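Taurine dioxygenase (Burkholderia ambifaria, PDB 5VN6) probably catalyses the iron- and 2-oxoglutarate-dependent hydroxylation of taurine, which releases sulfite. Local coordinates at residues A[29-34]-A[62-67]. Numbering follows the deposited sequence.
Sequences DAVHDD and HVAFAR
Ala30 O accepts a hydrogen bond from Arg68 NH2, just past helix 59-67, while the Ala30 methyl packs on Phe65 within the helix; the same Arg68 nitrogen forms a salt bridge with Asp34 OD1. One guanidinium group thus ties the end of the short helix 27-32 and the start of helix 34-47 to the residue following 62-67. The contact is a small helix-helix packing at the periphery of a cupin-type dioxygenase fold, away from the metal site. Between the segments themselves the contact is apolar and close, with Val31 CA only 5.2 Å from Phe65 CA. The methyls of Ala30 and Ala64 are short enough for the helices to come this near. Ala30 CB meets the edge of the Phe65 ring near its plane, 3.9 Å from CE1. With CG anti to the backbone N (chi1 170°), the phenyl group extends beside Ala30 and also touches Phe37 and Val120, where a broad apolar ring can join helix 34-47 to strand 118-125. Val31 divides its branches between two neighbours. Its CG2 rests against the Phe65 backbone, 3.9 Å from Phe65 N, and lies a little farther, 4.2 Å, from Phe65 CB, while CG1, anti to the backbone N (chi1 -180°), meets Ala64 CB at 3.9 Å. The same CG1 also lies over the centre of the His32 ring, 3.7 Å above its plane.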
loop_
_atom_site.group_PDB
_atom_site.type_symbol
_atom_site.label_atom_id
_atom_site.label_comp_id
_atom_site.label_asym_id
_atom_site.label_seq_id
_atom_site.Cartn_x
_atom_site.Cartn_y
_atom_site.Cartn_z
ATOM N N ASP A 29 24.107 -20.024 10.753
ATOM C CA ASP A 29 24.309 -21.419 10.389
ATOM C C ASP A 29 24.350 -21.608 8.876
ATOM O O ASP A 29 24.988 -22.545 8.392
ATOM C CB ASP A 29 23.222 -22.286 11.026
ATOM C CG ASP A 29 23.282 -22.281 12.549
ATOM O OD1 ASP A 29 24.343 -21.948 13.123
ATOM O OD2 ASP A 29 22.264 -22.623 13.180
ATOM N N ALA A 30 23.678 -20.741 8.116
ATOM C CA ALA A 30 23.667 -20.876 6.664
ATOM C C ALA A 30 25.002 -20.514 6.033
ATOM O O ALA A 30 25.217 -20.806 4.850
ATOM C CB ALA A 30 22.564 -20.022 6.056
ATOM N N VAL A 31 25.894 -19.860 6.772
ATOM C CA VAL A 31 27.208 -19.561 6.214
ATOM C C VAL A 31 27.931 -20.848 5.827
ATOM O O VAL A 31 28.478 -20.956 4.725
ATOM C CB VAL A 31 28.028 -18.709 7.196
ATOM C CG1 VAL A 31 29.387 -18.403 6.596
ATOM C CG2 VAL A 31 27.277 -17.407 7.497
ATOM N N HIS A 32 27.918 -21.855 6.712
ATOM C CA HIS A 32 28.678 -23.084 6.509
ATOM C C HIS A 32 27.827 -24.303 6.182
ATOM O O HIS A 32 28.384 -25.320 5.755
ATOM C CB HIS A 32 29.533 -23.387 7.749
ATOM C CG HIS A 32 30.333 -22.213 8.217
ATOM N ND1 HIS A 32 29.929 -21.407 9.262
ATOM C CD2 HIS A 32 31.499 -21.693 7.768
ATOM C CE1 HIS A 32 30.815 -20.444 9.439
ATOM N NE2 HIS A 32 31.778 -20.596 8.546
ATOM N N ASP A 33 26.508 -24.243 6.378
ATOM C CA ASP A 33 25.620 -25.358 6.042
ATOM C C ASP A 33 25.092 -25.120 4.630
ATOM O O ASP A 33 24.196 -24.298 4.416
ATOM C CB ASP A 33 24.494 -25.483 7.064
ATOM C CG ASP A 33 23.599 -26.693 6.819
ATOM O OD1 ASP A 33 23.740 -27.347 5.769
ATOM O OD2 ASP A 33 22.748 -26.996 7.684
ATOM N N ASP A 34 25.657 -25.854 3.666
ATOM C CA ASP A 34 25.302 -25.676 2.259
ATOM C C ASP A 34 23.862 -26.080 1.978
ATOM O O ASP A 34 23.207 -25.481 1.118
ATOM C CB ASP A 34 26.261 -26.471 1.370
ATOM C CG ASP A 34 27.650 -25.873 1.335
ATOM O OD1 ASP A 34 27.868 -24.816 1.962
ATOM O OD2 ASP A 34 28.530 -26.462 0.675
ATOM N N HIS A 62 26.770 -11.440 9.071
ATOM C CA HIS A 62 25.857 -10.762 8.148
ATOM C C HIS A 62 26.486 -10.649 6.766
ATOM O O HIS A 62 25.851 -10.952 5.746
ATOM C CB HIS A 62 25.503 -9.371 8.705
ATOM C CG HIS A 62 24.534 -8.577 7.872
ATOM N ND1 HIS A 62 23.977 -7.393 8.322
ATOM C CD2 HIS A 62 24.023 -8.783 6.633
ATOM C CE1 HIS A 62 23.173 -6.904 7.394
ATOM N NE2 HIS A 62 23.185 -7.726 6.358
ATOM N N VAL A 63 27.747 -10.216 6.725
ATOM C CA VAL A 63 28.469 -10.072 5.471
ATOM C C VAL A 63 28.681 -11.433 4.816
ATOM O O VAL A 63 28.417 -11.613 3.624
ATOM C CB VAL A 63 29.805 -9.351 5.739
ATOM C CG1 VAL A 63 30.817 -9.638 4.648
ATOM C CG2 VAL A 63 29.559 -7.850 5.879
ATOM N N ALA A 64 29.153 -12.413 5.589
ATOM C CA ALA A 64 29.430 -13.734 5.031
ATOM C C ALA A 64 28.160 -14.438 4.554
ATOM O O ALA A 64 28.208 -15.200 3.580
ATOM C CB ALA A 64 30.163 -14.594 6.056
ATOM N N PHE A 65 27.022 -14.212 5.217
ATOM C CA PHE A 65 25.778 -14.785 4.710
ATOM C C PHE A 65 25.407 -14.172 3.367
ATOM O O PHE A 65 25.048 -14.889 2.427
ATOM C CB PHE A 65 24.636 -14.603 5.716
ATOM C CG PHE A 65 23.270 -14.956 5.158
ATOM C CD1 PHE A 65 22.895 -16.281 4.986
ATOM C CD2 PHE A 65 22.368 -13.962 4.791
ATOM C CE1 PHE A 65 21.639 -16.610 4.463
ATOM C CE2 PHE A 65 21.114 -14.288 4.276
ATOM C CZ PHE A 65 20.753 -15.622 4.116
ATOM N N ALA A 66 25.479 -12.838 3.259
ATOM C CA ALA A 66 25.102 -12.177 2.013
ATOM C C ALA A 66 26.023 -12.575 0.871
ATOM O O ALA A 66 25.591 -12.664 -0.283
ATOM C CB ALA A 66 25.127 -10.666 2.193
ATOM N N ARG A 67 27.293 -12.817 1.187
ATOM C CA ARG A 67 28.291 -13.192 0.198
ATOM C C ARG A 67 27.969 -14.540 -0.454
ATOM O O ARG A 67 28.380 -14.799 -1.588
ATOM C CB ARG A 67 29.650 -13.208 0.902
ATOM C CG ARG A 67 30.796 -13.660 0.096
ATOM C CD ARG A 67 31.154 -12.632 -0.933
ATOM N NE ARG A 67 32.278 -13.136 -1.704
ATOM C CZ ARG A 67 32.151 -14.031 -2.672
ATOM N NH1 ARG A 67 30.943 -14.503 -2.976
ATOM N NH2 ARG A 67 33.227 -14.462 -3.329
#